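Local atomic coordinates of complement C1r subcomponent (Homo sapiens, PDB entry 6F1D), a protein that acts as a serine protease that associates with C1s in the C1 complex and activates it, setting off the classical complement pathway. Residues S12-S17 against K109-T114; L42-L47 against N91-L96; E6-A11 against C30-R35; R22-D27 against G103-W108. One frame throughout, in Å; residues are numbered along the deposited sequence.

Interaction 1 of 4, residues S12-S17 against K109-T114. With NA (sodium ion), chain C.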
loop_
_atom_site.group_PDB
_atom_site.type_symbol
_atom_site.label_atom_id
_atom_site.label_comp_id
_atom_site.label_asym_id
_atom_site.label_seq_id
_atom_site.Cartn_x
_atom_site.Cartn_y
_atom_site.Cartn_z
ATOM N N SER A 12 12.603 -6.712 -6.668
ATOM C CA SER A 12 12.357 -5.602 -5.770
ATOM C C SER A 12 11.693 -4.489 -6.562
ATOM O O SER A 12 11.746 -4.471 -7.795
ATOM C CB SER A 12 13.652 -5.111 -5.136
ATOM O OG SER A 12 14.567 -4.724 -6.153
ATOM N N GLY A 13 11.106 -3.534 -5.855
ATOM C CA GLY A 13 10.597 -2.391 -6.594
ATOM C C GLY A 13 9.887 -1.408 -5.695
ATOM O O GLY A 13 9.704 -1.636 -4.501
ATOM N N TYR A 14 9.461 -0.312 -6.296
ATOM C CA TYR A 14 8.736 0.724 -5.582
ATOM C C TYR A 14 7.280 0.717 -6.038
ATOM O O TYR A 14 6.973 0.496 -7.222
ATOM C CB TYR A 14 9.323 2.111 -5.832
ATOM C CG TYR A 14 10.679 2.406 -5.233
ATOM C CD1 TYR A 14 11.822 2.373 -6.029
ATOM C CD2 TYR A 14 10.819 2.742 -3.886
ATOM C CE1 TYR A 14 13.063 2.660 -5.511
ATOM C CE2 TYR A 14 12.072 3.033 -3.356
ATOM C CZ TYR A 14 13.169 2.971 -4.171
ATOM O OH TYR A 14 14.392 3.264 -3.655
ATOM N N ILE A 15 6.388 0.981 -5.099
ATOM C CA ILE A 15 4.965 1.089 -5.389
ATOM C C ILE A 15 4.484 2.335 -4.668
ATOM O O ILE A 15 4.828 2.524 -3.501
ATOM C CB ILE A 15 4.202 -0.152 -4.872
ATOM C CG1 ILE A 15 4.918 -1.437 -5.323
ATOM C CG2 ILE A 15 2.725 -0.058 -5.274
ATOM C CD1 ILE A 15 4.187 -2.714 -4.942
ATOM N N SER A 16 3.688 3.176 -5.335
ATOM C CA SER A 16 3.192 4.344 -4.619
ATOM C C SER A 16 1.775 4.675 -5.076
ATOM O O SER A 16 1.310 4.225 -6.126
ATOM C CB SER A 16 4.139 5.539 -4.812
ATOM O OG SER A 16 4.241 5.887 -6.189
ATOM N N SER A 17 1.100 5.488 -4.280
ATOM C CA SER A 17 -0.178 6.036 -4.689
ATOM C C SER A 17 -0.015 7.003 -5.869
ATOM O O SER A 17 1.040 7.583 -6.104
ATOM C CB SER A 17 -0.848 6.753 -3.516
ATOM O OG SER A 17 0.032 7.679 -2.908
ATOM N N LYS A 109 4.261 5.587 -0.294
ATOM C CA LYS A 109 5.190 4.947 -1.206
ATOM C C LYS A 109 5.935 3.897 -0.392
ATOM O O LYS A 109 6.321 4.169 0.752
ATOM C CB LYS A 109 6.182 5.972 -1.777
ATOM C CG LYS A 109 7.287 5.391 -2.649
ATOM C CD LYS A 109 7.938 6.517 -3.449
ATOM C CE LYS A 109 9.160 6.044 -4.207
ATOM N NZ LYS A 109 9.822 7.190 -4.914
ATOM N N LEU A 110 6.170 2.732 -0.993
ATOM C CA LEU A 110 6.890 1.651 -0.327
ATOM C C LEU A 110 7.903 1.085 -1.301
ATOM O O LEU A 110 7.780 1.242 -2.521
ATOM C CB LEU A 110 5.946 0.531 0.146
ATOM C CG LEU A 110 5.208 -0.265 -0.907
ATOM C CD1 LEU A 110 6.082 -1.409 -1.437
ATOM C CD2 LEU A 110 3.914 -0.886 -0.269
ATOM N N ARG A 111 8.927 0.452 -0.742
ATOM C CA ARG A 111 9.835 -0.412 -1.486
ATOM C C ARG A 111 9.644 -1.834 -0.982
ATOM O O ARG A 111 9.668 -2.081 0.234
ATOM C CB ARG A 111 11.291 -0.004 -1.302
ATOM C CG ARG A 111 12.298 -0.970 -1.973
ATOM C CD ARG A 111 13.618 -0.293 -2.347
ATOM N NE ARG A 111 14.398 -1.137 -3.259
ATOM C CZ ARG A 111 15.420 -1.889 -2.882
ATOM N NH1 ARG A 111 15.831 -1.893 -1.610
ATOM N NH2 ARG A 111 16.049 -2.618 -3.789
ATOM N N TYR A 112 9.462 -2.770 -1.906
ATOM C CA TYR A 112 9.449 -4.179 -1.530
ATOM C C TYR A 112 10.753 -4.822 -1.978
ATOM O O TYR A 112 11.341 -4.434 -3.003
ATOM C CB TYR A 112 8.231 -4.894 -2.118
ATOM C CG TYR A 112 8.301 -5.210 -3.590
ATOM C CD1 TYR A 112 8.880 -6.394 -4.032
ATOM C CD2 TYR A 112 7.746 -4.350 -4.538
ATOM C CE1 TYR A 112 8.953 -6.686 -5.400
ATOM C CE2 TYR A 112 7.810 -4.636 -5.891
ATOM C CZ TYR A 112 8.417 -5.805 -6.311
ATOM O OH TYR A 112 8.475 -6.112 -7.653
ATOM N N THR A 113 11.225 -5.774 -1.181
ATOM C CA THR A 113 12.388 -6.564 -1.526
ATOM C C THR A 113 12.024 -8.010 -1.265
ATOM O O THR A 113 11.038 -8.289 -0.576
ATOM C CB THR A 113 13.605 -6.171 -0.694
ATOM O OG1 THR A 113 13.213 -6.081 0.702
ATOM C CG2 THR A 113 14.199 -4.798 -1.177
ATOM N N THR A 114 12.861 -8.927 -1.728
ATOM C CA THR A 114 12.591 -10.341 -1.532
ATOM C C THR A 114 13.742 -10.982 -0.773
ATOM O O THR A 114 14.915 -10.627 -0.942
ATOM C CB THR A 114 12.354 -11.078 -2.863
ATOM O OG1 THR A 114 13.391 -10.743 -3.788
ATOM C CG2 THR A 114 11.029 -10.650 -3.490
HETATM NA NA NA C . -0.359 10.253 -3.935
HETATM O O HOH W 1 13.946 -1.311 -6.119
#

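Interaction 2 of 4, residues L42-L47 against N91-L96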
loop_
_atom_site.group_PDB
_atom_site.type_symbol
_atom_site.label_atom_id
_atom_site.label_comp_id
_atom_site.label_asym_id
_atom_site.label_seq_id
_atom_site.Cartn_x
_atom_site.Cartn_y
_atom_site.Cartn_z
ATOM N N LEU A 42 8.324 -11.726 0.708
ATOM C CA LEU A 42 8.278 -10.295 0.434
ATOM C C LEU A 42 8.385 -9.515 1.727
ATOM O O LEU A 42 7.753 -9.874 2.733
ATOM C CB LEU A 42 6.994 -9.908 -0.288
ATOM C CG LEU A 42 7.043 -10.387 -1.718
ATOM C CD1 LEU A 42 5.614 -10.528 -2.203
ATOM C CD2 LEU A 42 7.828 -9.312 -2.520
ATOM N N HIS A 43 9.255 -8.505 1.709
ATOM C CA HIS A 43 9.401 -7.518 2.771
ATOM C C HIS A 43 8.977 -6.153 2.239
ATOM O O HIS A 43 9.388 -5.752 1.134
ATOM C CB HIS A 43 10.853 -7.445 3.246
ATOM C CG HIS A 43 11.326 -8.670 3.955
ATOM N ND1 HIS A 43 11.681 -8.667 5.285
ATOM C CD2 HIS A 43 11.553 -9.925 3.507
ATOM C CE1 HIS A 43 12.093 -9.875 5.633
ATOM N NE2 HIS A 43 12.017 -10.660 4.572
ATOM N N LEU A 44 8.172 -5.430 3.016
ATOM C CA LEU A 44 7.667 -4.111 2.602
ATOM C C LEU A 44 8.185 -3.052 3.561
ATOM O O LEU A 44 8.190 -3.252 4.794
ATOM C CB LEU A 44 6.131 -4.068 2.625
ATOM C CG LEU A 44 5.341 -5.187 1.952
ATOM C CD1 LEU A 44 3.864 -4.858 2.119
ATOM C CD2 LEU A 44 5.702 -5.230 0.493
ATOM N N LYS A 45 8.625 -1.934 2.996
ATOM C CA LYS A 45 9.134 -0.830 3.774
ATOM C C LYS A 45 8.536 0.473 3.258
ATOM O O LYS A 45 8.831 0.878 2.136
ATOM C CB LYS A 45 10.648 -0.765 3.637
ATOM C CG LYS A 45 11.156 0.461 4.254
ATOM C CD LYS A 45 12.469 0.884 3.648
ATOM C CE LYS A 45 13.161 1.708 4.650
ATOM N NZ LYS A 45 13.558 0.964 5.879
ATOM N N PHE A 46 7.786 1.168 4.088
ATOM C CA PHE A 46 7.242 2.437 3.639
ATOM C C PHE A 46 8.245 3.551 3.808
ATOM O O PHE A 46 8.946 3.618 4.816
ATOM C CB PHE A 46 5.981 2.750 4.420
ATOM C CG PHE A 46 4.799 1.952 3.943
ATOM C CD1 PHE A 46 3.989 2.456 2.945
ATOM C CD2 PHE A 46 4.550 0.689 4.438
ATOM C CE1 PHE A 46 2.893 1.705 2.460
ATOM C CE2 PHE A 46 3.467 -0.065 3.974
ATOM C CZ PHE A 46 2.633 0.453 2.995
ATOM N N LEU A 47 8.221 4.487 2.872
ATOM C CA LEU A 47 9.047 5.668 2.912
ATOM C C LEU A 47 8.295 6.821 3.555
ATOM O O LEU A 47 7.095 6.747 3.800
ATOM C CB LEU A 47 9.500 6.025 1.504
ATOM C CG LEU A 47 10.530 5.026 0.927
ATOM C CD1 LEU A 47 11.484 4.502 1.985
ATOM C CD2 LEU A 47 9.911 3.866 0.246
ATOM N N ASN A 91 4.928 -15.003 -0.863
ATOM C CA ASN A 91 5.318 -14.575 -2.200
ATOM C C ASN A 91 4.203 -13.857 -2.957
ATOM O O ASN A 91 4.377 -13.571 -4.141
ATOM C CB ASN A 91 5.799 -15.779 -3.020
ATOM C CG ASN A 91 4.678 -16.739 -3.334
ATOM O OD1 ASN A 91 3.796 -16.948 -2.516
ATOM N ND2 ASN A 91 4.698 -17.317 -4.528
ATOM N N ALA A 92 3.067 -13.568 -2.314
ATOM C CA ALA A 92 1.902 -12.966 -2.978
ATOM C C ALA A 92 1.321 -11.931 -2.035
ATOM O O ALA A 92 0.796 -12.288 -0.976
ATOM C CB ALA A 92 0.845 -14.019 -3.308
ATOM N N VAL A 93 1.430 -10.663 -2.399
ATOM C CA VAL A 93 0.891 -9.568 -1.591
ATOM C C VAL A 93 -0.092 -8.776 -2.446
ATOM O O VAL A 93 0.102 -8.645 -3.661
ATOM C CB VAL A 93 2.043 -8.697 -1.063
ATOM C CG1 VAL A 93 1.561 -7.360 -0.514
ATOM C CG2 VAL A 93 2.795 -9.522 0.026
ATOM N N ASP A 94 -1.177 -8.295 -1.839
ATOM C CA ASP A 94 -2.029 -7.337 -2.534
ATOM C C ASP A 94 -2.210 -6.123 -1.637
ATOM O O ASP A 94 -2.367 -6.267 -0.422
ATOM C CB ASP A 94 -3.377 -7.931 -2.886
ATOM C CG ASP A 94 -3.261 -9.107 -3.886
ATOM O OD1 ASP A 94 -3.565 -8.909 -5.103
ATOM O OD2 ASP A 94 -2.874 -10.228 -3.448
ATOM N N LEU A 95 -2.138 -4.934 -2.223
ATOM C CA LEU A 95 -2.512 -3.689 -1.551
ATOM C C LEU A 95 -3.758 -3.138 -2.217
ATOM O O LEU A 95 -3.826 -3.070 -3.445
ATOM C CB LEU A 95 -1.410 -2.652 -1.619
ATOM C CG LEU A 95 -0.139 -3.125 -0.919
ATOM C CD1 LEU A 95 0.731 -3.722 -1.988
ATOM C CD2 LEU A 95 0.537 -1.939 -0.250
ATOM N N LEU A 96 -4.736 -2.775 -1.408
ATOM C CA LEU A 96 -5.978 -2.182 -1.868
ATOM C C LEU A 96 -5.972 -0.779 -1.282
ATOM O O LEU A 96 -5.821 -0.623 -0.075
ATOM C CB LEU A 96 -7.186 -2.958 -1.355
ATOM C CG LEU A 96 -7.374 -4.398 -1.795
ATOM C CD1 LEU A 96 -8.794 -4.819 -1.413
ATOM C CD2 LEU A 96 -7.118 -4.500 -3.299
#

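Interaction 3 of 4, residues E6-A11 against C30-R35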
loop_
_atom_site.group_PDB
_atom_site.type_symbol
_atom_site.label_atom_id
_atom_site.label_comp_id
_atom_site.label_asym_id
_atom_site.label_seq_id
_atom_site.Cartn_x
_atom_site.Cartn_y
_atom_site.Cartn_z
ATOM N N GLU A 6 -2.333 -2.883 -10.881
ATOM C CA GLU A 6 -0.940 -2.954 -11.266
ATOM C C GLU A 6 -0.342 -4.238 -10.695
ATOM O O GLU A 6 -0.714 -4.681 -9.613
ATOM C CB GLU A 6 -0.198 -1.690 -10.790
ATOM C CG GLU A 6 1.258 -1.511 -11.312
ATOM C CD GLU A 6 1.577 -2.110 -12.704
ATOM O OE1 GLU A 6 2.654 -2.742 -12.861
ATOM O OE2 GLU A 6 0.789 -1.920 -13.652
ATOM N N LEU A 7 0.561 -4.846 -11.447
ATOM C CA LEU A 7 1.194 -6.106 -11.085
ATOM C C LEU A 7 2.700 -5.915 -11.107
ATOM O O LEU A 7 3.240 -5.425 -12.101
ATOM C CB LEU A 7 0.814 -7.216 -12.073
ATOM C CG LEU A 7 1.628 -8.509 -11.933
ATOM C CD1 LEU A 7 1.326 -9.172 -10.618
ATOM C CD2 LEU A 7 1.357 -9.453 -13.061
ATOM N N TYR A 8 3.364 -6.322 -10.029
ATOM C CA TYR A 8 4.811 -6.234 -9.834
ATOM C C TYR A 8 5.362 -7.640 -9.635
ATOM O O TYR A 8 4.948 -8.346 -8.712
ATOM C CB TYR A 8 5.132 -5.367 -8.603
ATOM C CG TYR A 8 4.633 -3.945 -8.764
ATOM C CD1 TYR A 8 3.349 -3.617 -8.388
ATOM C CD2 TYR A 8 5.439 -2.951 -9.327
ATOM C CE1 TYR A 8 2.843 -2.355 -8.555
ATOM C CE2 TYR A 8 4.951 -1.642 -9.506
ATOM C CZ TYR A 8 3.645 -1.356 -9.112
ATOM O OH TYR A 8 3.089 -0.096 -9.247
ATOM N N THR A 9 6.283 -8.054 -10.484
ATOM C CA THR A 9 6.877 -9.376 -10.366
ATOM C C THR A 9 8.404 -9.363 -10.289
ATOM O O THR A 9 8.993 -10.435 -10.203
ATOM C CB THR A 9 6.470 -10.259 -11.544
ATOM O OG1 THR A 9 7.089 -9.734 -12.717
ATOM C CG2 THR A 9 4.946 -10.225 -11.727
ATOM N N GLU A 10 9.058 -8.202 -10.318
ATOM C CA GLU A 10 10.511 -8.185 -10.183
ATOM C C GLU A 10 10.919 -8.481 -8.726
ATOM O O GLU A 10 10.099 -8.464 -7.816
ATOM C CB GLU A 10 11.063 -6.842 -10.660
ATOM C CG GLU A 10 11.289 -6.797 -12.166
ATOM C CD GLU A 10 10.910 -5.460 -12.786
ATOM O OE1 GLU A 10 10.191 -5.466 -13.809
ATOM O OE2 GLU A 10 11.334 -4.402 -12.260
ATOM N N ALA A 11 12.205 -8.760 -8.512
ATOM C CA ALA A 11 12.711 -9.102 -7.180
ATOM C C ALA A 11 12.633 -7.945 -6.193
ATOM O O ALA A 11 12.642 -8.175 -4.983
ATOM C CB ALA A 11 14.165 -9.572 -7.255
ATOM N N CYS A 30 -7.993 1.174 -5.929
ATOM C CA CYS A 30 -6.761 0.733 -6.569
ATOM C C CYS A 30 -6.343 -0.627 -6.024
ATOM O O CYS A 30 -6.402 -0.860 -4.816
ATOM C CB CYS A 30 -5.636 1.746 -6.312
ATOM S SG CYS A 30 -6.042 3.373 -6.846
ATOM N N ASN A 31 -5.912 -1.520 -6.915
ATOM C CA ASN A 31 -5.375 -2.816 -6.512
ATOM C C ASN A 31 -3.962 -2.953 -7.061
ATOM O O ASN A 31 -3.758 -2.923 -8.283
ATOM C CB ASN A 31 -6.265 -3.956 -7.042
ATOM C CG ASN A 31 -5.691 -5.341 -6.736
ATOM O OD1 ASN A 31 -5.098 -5.576 -5.666
ATOM N ND2 ASN A 31 -5.868 -6.267 -7.680
ATOM N N TYR A 32 -3.004 -3.154 -6.168
ATOM C CA TYR A 32 -1.614 -3.397 -6.515
ATOM C C TYR A 32 -1.261 -4.813 -6.090
ATOM O O TYR A 32 -1.450 -5.165 -4.930
ATOM C CB TYR A 32 -0.692 -2.426 -5.777
ATOM C CG TYR A 32 -1.057 -0.967 -5.924
ATOM C CD1 TYR A 32 -0.383 -0.164 -6.827
ATOM C CD2 TYR A 32 -2.049 -0.382 -5.121
ATOM C CE1 TYR A 32 -0.704 1.192 -6.975
ATOM C CE2 TYR A 32 -2.368 0.980 -5.249
ATOM C CZ TYR A 32 -1.686 1.745 -6.172
ATOM O OH TYR A 32 -1.997 3.077 -6.320
ATOM N N SER A 33 -0.762 -5.623 -7.005
ATOM C CA SER A 33 -0.398 -6.996 -6.664
ATOM C C SER A 33 1.098 -7.185 -6.825
ATOM O O SER A 33 1.682 -6.732 -7.821
ATOM C CB SER A 33 -1.145 -8.014 -7.561
ATOM O OG SER A 33 -2.556 -7.850 -7.439
ATOM N N ILE A 34 1.704 -7.912 -5.893
ATOM C CA ILE A 34 3.091 -8.363 -6.005
ATOM C C ILE A 34 3.085 -9.878 -6.062
ATOM O O ILE A 34 2.475 -10.533 -5.203
ATOM C CB ILE A 34 3.936 -7.903 -4.810
ATOM C CG1 ILE A 34 3.698 -6.423 -4.555
ATOM C CG2 ILE A 34 5.432 -8.241 -5.074
ATOM C CD1 ILE A 34 4.461 -5.938 -3.286
ATOM N N ARG A 35 3.735 -10.439 -7.067
ATOM C CA ARG A 35 3.776 -11.893 -7.203
ATOM C C ARG A 35 5.205 -12.269 -7.545
ATOM O O ARG A 35 5.704 -11.868 -8.604
ATOM C CB ARG A 35 2.811 -12.383 -8.293
ATOM C CG ARG A 35 1.304 -12.110 -7.982
ATOM C CD ARG A 35 0.845 -13.075 -6.905
ATOM N NE ARG A 35 -0.583 -12.990 -6.599
ATOM C CZ ARG A 35 -1.168 -11.976 -5.970
ATOM N NH1 ARG A 35 -0.444 -10.922 -5.557
ATOM N NH2 ARG A 35 -2.493 -12.035 -5.743
HETATM O O HOH W 2 -3.362 -5.995 -9.345
#

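Interaction 4 of 4, residues R22-D27 against G103-W108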
loop_
_atom_site.group_PDB
_atom_site.type_symbol
_atom_site.label_atom_id
_atom_site.label_comp_id
_atom_site.label_asym_id
_atom_site.label_seq_id
_atom_site.Cartn_x
_atom_site.Cartn_y
_atom_site.Cartn_z
ATOM N N ARG A 22 2.393 14.302 -4.236
ATOM C CA ARG A 22 1.305 15.257 -4.330
ATOM C C ARG A 22 -0.000 14.493 -4.077
ATOM O O ARG A 22 -0.006 13.266 -3.925
ATOM C CB ARG A 22 1.326 15.971 -5.684
ATOM C CG ARG A 22 2.708 16.413 -6.123
ATOM C CD ARG A 22 2.690 17.168 -7.409
ATOM N NE ARG A 22 2.231 16.344 -8.526
ATOM C CZ ARG A 22 2.947 15.372 -9.081
ATOM N NH1 ARG A 22 4.157 15.075 -8.624
ATOM N NH2 ARG A 22 2.437 14.677 -10.087
ATOM N N SER A 23 -1.108 15.222 -3.974
ATOM C CA SER A 23 -2.371 14.641 -3.516
ATOM C C SER A 23 -2.815 13.465 -4.376
ATOM O O SER A 23 -2.973 13.615 -5.598
ATOM C CB SER A 23 -3.485 15.686 -3.595
ATOM O OG SER A 23 -3.065 16.923 -3.116
ATOM N N TYR A 24 -3.184 12.356 -3.741
ATOM C CA TYR A 24 -3.822 11.297 -4.528
ATOM C C TYR A 24 -5.264 11.672 -4.904
ATOM O O TYR A 24 -5.922 12.464 -4.225
ATOM C CB TYR A 24 -3.766 9.960 -3.813
ATOM C CG TYR A 24 -4.262 9.979 -2.405
ATOM C CD1 TYR A 24 -5.615 9.937 -2.146
ATOM C CD2 TYR A 24 -3.359 10.036 -1.341
ATOM C CE1 TYR A 24 -6.111 9.955 -0.848
ATOM C CE2 TYR A 24 -3.831 10.046 -0.015
ATOM C CZ TYR A 24 -5.213 10.013 0.205
ATOM O OH TYR A 24 -5.726 9.978 1.487
ATOM N N PRO A 25 -5.754 11.165 -6.032
ATOM C CA PRO A 25 -7.104 11.528 -6.520
ATOM C C PRO A 25 -8.199 10.933 -5.644
ATOM O O PRO A 25 -7.967 9.945 -4.938
ATOM C CB PRO A 25 -7.138 10.907 -7.929
ATOM C CG PRO A 25 -5.772 10.401 -8.191
ATOM C CD PRO A 25 -5.104 10.184 -6.899
ATOM N N PRO A 26 -9.424 11.449 -5.715
ATOM C CA PRO A 26 -10.521 10.868 -4.947
ATOM C C PRO A 26 -11.191 9.712 -5.680
ATOM O O PRO A 26 -10.929 9.448 -6.849
ATOM C CB PRO A 26 -11.488 12.058 -4.810
ATOM C CG PRO A 26 -11.326 12.781 -6.095
ATOM C CD PRO A 26 -9.872 12.644 -6.467
ATOM N N ASP A 27 -12.047 8.996 -4.930
ATOM C CA ASP A 27 -12.938 7.959 -5.435
ATOM C C ASP A 27 -12.186 6.805 -6.082
ATOM O O ASP A 27 -12.696 6.153 -6.992
ATOM C CB ASP A 27 -13.977 8.563 -6.378
ATOM C CG ASP A 27 -14.873 9.559 -5.664
ATOM O OD1 ASP A 27 -15.356 9.222 -4.551
ATOM O OD2 ASP A 27 -15.070 10.681 -6.185
ATOM N N GLY A 103 -10.403 15.779 -0.123
ATOM C CA GLY A 103 -9.215 15.930 0.691
ATOM C C GLY A 103 -7.943 15.976 -0.156
ATOM O O GLY A 103 -7.899 15.521 -1.305
ATOM N N ASP A 104 -6.895 16.548 0.441
ATOM C CA ASP A 104 -5.582 16.710 -0.180
ATOM C C ASP A 104 -4.589 16.068 0.792
ATOM O O ASP A 104 -4.249 16.668 1.815
ATOM C CB ASP A 104 -5.256 18.179 -0.405
ATOM C CG ASP A 104 -5.948 18.756 -1.659
ATOM O OD1 ASP A 104 -5.747 18.192 -2.768
ATOM O OD2 ASP A 104 -6.679 19.764 -1.531
ATOM N N SER A 105 -4.182 14.838 0.520
ATOM C CA SER A 105 -3.209 14.129 1.344
ATOM C C SER A 105 -2.130 13.605 0.420
ATOM O O SER A 105 -2.405 13.239 -0.738
ATOM C CB SER A 105 -3.843 12.958 2.137
ATOM O OG SER A 105 -5.159 13.280 2.556
ATOM N N ARG A 106 -0.914 13.507 0.946
ATOM C CA ARG A 106 0.216 13.267 0.056
ATOM C C ARG A 106 0.316 11.817 -0.393
ATOM O O ARG A 106 0.916 11.561 -1.440
ATOM C CB ARG A 106 1.513 13.715 0.724
ATOM C CG ARG A 106 1.521 15.231 1.009
ATOM C CD ARG A 106 2.742 15.635 1.751
ATOM N NE ARG A 106 3.805 15.954 0.819
ATOM C CZ ARG A 106 5.046 16.250 1.189
ATOM N NH1 ARG A 106 5.361 16.268 2.483
ATOM N NH2 ARG A 106 5.964 16.534 0.266
ATOM N N GLY A 107 -0.241 10.850 0.362
ATOM C CA GLY A 107 -0.259 9.458 -0.099
ATOM C C GLY A 107 0.861 8.597 0.473
ATOM O O GLY A 107 1.425 8.903 1.529
ATOM N N TRP A 108 1.256 7.539 -0.228
ATOM C CA TRP A 108 2.208 6.620 0.387
ATOM C C TRP A 108 3.109 6.092 -0.712
ATOM O O TRP A 108 2.753 6.106 -1.896
ATOM C CB TRP A 108 1.484 5.454 1.089
ATOM C CG TRP A 108 0.472 4.837 0.179
ATOM C CD1 TRP A 108 -0.827 5.221 0.038
ATOM C CD2 TRP A 108 0.676 3.780 -0.783
ATOM N NE1 TRP A 108 -1.458 4.432 -0.894
ATOM C CE2 TRP A 108 -0.556 3.561 -1.429
ATOM C CE3 TRP A 108 1.777 2.973 -1.134
ATOM C CZ2 TRP A 108 -0.730 2.595 -2.413
ATOM C CZ3 TRP A 108 1.591 2.021 -2.120
ATOM C CH2 TRP A 108 0.344 1.833 -2.733
HETATM O O HOH W 3 -8.402 12.846 -2.802
HETATM O O HOH W 4 -5.675 13.330 -1.439
#

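Interaction 1 of 4, residues S12-S17 against K109-T114
Gly13 and Ile15 pair with Tyr112 and Leu110 in an antiparallel ladder that sets strand 13-16 at the margin of the four-stranded sheet of the CUB beta-sandwich. Gly13 N donates a hydrogen bond to Tyr112 O, and Tyr112 N donates one back to Gly13 O at 2.8 Å. Ile15 and Leu110 exchange a second reciprocal pair, with Leu110 N 2.9 Å from Ile15 O.

Ring contacts lie on both faces of the ladder. On the one that carries Tyr14, Lys109 and Arg111, the Tyr14 ring is flanked on its two sides. Lys109, extended beyond CG, puts NZ over one ring face, a cation-pi contact 5.0 Å from the centroid. Against the other, Arg111 CD makes an off-centre CH-pi contact at 4.2 Å from the Tyr14 centroid. On the Ile15 side of the sheet the Tyr112 ring lies against the backbone, with Gly13 N 3.4 Å above its centre, and Gly13 brings no side chain into that approach. The Tyr112 hydroxyl bonds to Glu10 O. Apolar contacts there include Ile15 CD1 on Tyr112 CD2, 3.9 Å apart, and Ile15 lying beside Leu110.

Polar groups finish the two ends. Arg111 NE donates to a water lying in the guanidinium plane, which reaches Ser12 OG only weakly. Past the strand, Ser17 OG binds the sodium ion at 2.8 Å, and Leu18 O is a second ligand.

Interaction 2 of 4, residues L42-L47 against N91-L96
Leu42 O accepts a hydrogen bond from Thr88 OG1, and further backbone bonds tie Leu42 to Thr88 and Ser90, while its side chain turns across the core to Asn91 and Val93. This is the face-to-face packing of a CUB beta-sandwich. Strand 40-46 belongs to one sheet and strand 92-98 to the other, their segment axes passing 8.7 Å apart with N-to-C directions 31° from each other. No hydrogen bond spans the gap, and methyl groups carry the contact, one of them also lying on backbone.

Leu42 CD1 does most of the touching. It sits 3.7 Å from Asn91 C, against the backbone where strand 92-98 is about to start, and equally 3.7 Å from Val93 CG2, the two side chains crossing obliquely. Val93 works as a fork. CG1 stands anti to the backbone N (chi1 166°) and CG2 anti to the carbonyl carbon, which directs one methyl to each of two leucines. The Asn91 side chain starts away from strand 40-46, and its ND2 donates to Val36 O.

Neighbours from both sheets close round the contact: Ile34 and Tyr112 both touch Leu42, and Leu95 meets Leu110 further along. The second arm of the fork is looser than the first, Val93 CG1 standing 4.3 Å from Leu44 CD1.

Interaction 3 of 4, residues E6-A11 against C30-R35
Tyr8 and Tyr32 point to the same face of a parallel strand pair in the five-stranded sheet of the CUB sandwich, and their rings meet edge against edge. Tyr8 OH lies near the plane of the Tyr32 ring, 4.2 Å from Tyr32 CD1, and that carbon in turn sits at the rim of the Tyr8 ring. Tyr8 CG is anti to its carbonyl carbon (chi1 -62°), and CD1 of the ring comes 3.6 Å from Ser33 O, again at the ring edge. Ser33 O also accepts a hydrogen bond from Tyr8 N at 2.8 Å.

On the opposite face Leu7 and Arg35 cross at about a right angle, with Leu7 CD1 3.9 Å from Arg35 CG. Arg35 bends at chi2 (-74°), and its NH1 bonds to Ile34 O at 3.0 Å from well above the carbonyl plane, while NH2 forms a salt bridge with Asp94. In the backbone ladder Glu6 O is held twice: Ser33 N donates to it at 2.8 Å, and so does a water that also donates to Ser33 OG, an oxygen also hydrogen-bonded to Asp94 OD1. Glu6 N and Arg35 N complete the ladder by bonding to Asn31 O and Tyr8 O.

Strand 6-8 is the outermost strand here. Strand 29-35 lies between it and strand 92-98, and Tyr8 and Ile34 reach across the core to Ile15 and Tyr112 of the facing sheet.

Interaction 4 of 4, residues R22-D27 against G103-W108
Tyr24 and Ser105 meet where two loops come together beside the metal sites of this CUB domain. Tyr24 N bonds to Ser105 O at 3.2 Å, and Ser23 CA approaches the same oxygen at 3.1 Å in a CA-H...O contact. The Tyr24 ring packs on Ser105, with CE2 3.6 Å from Ser105 CB, and its edge meets Gly107, CD2 lying 3.4 Å from Gly107 CA. A water that accepts from Ser105 N sits over the centre of one ring face.

Tyr24 OH bonds to Asp63 OD2 and to Glu53 N. Both residues bind the calcium ion, which makes Tyr24 a second-shell residue of that site. Ser23, the third main partner, donates from OG to Asp104 OD1 at 3.0 Å, on the anti side of the carboxylate.

Loop 22-27 leads from strand 13-16 to strand 29-35. Loop 103-108 leads from strand 92-98 to strand 109-116. Phe97 of strand 92-98 stands edge-to-face with both Tyr24 and Trp108, joining the loops to the five-stranded sheet.

How the interactions relate
From the N terminus, residues 6-11 start interaction 3, which closes at 30-35 after a short excursion. Within that excursion lie the first segments of interaction 1 (12-17) and interaction 4 (22-27), so both cross interaction 3. Interaction 2 opens only after interaction 3 has closed, and it falls wholly between the two halves of interaction 4, which in turn falls between those of interaction 1. Interactions 1 and 3 each build an edge of one of the two sheets, and interaction 2 packs those sheets on each other. Interaction 4 joins loops at the metal-binding end, and Trp108 carries it back to Tyr32 of interaction 3 and Phe46 of segment 42-47.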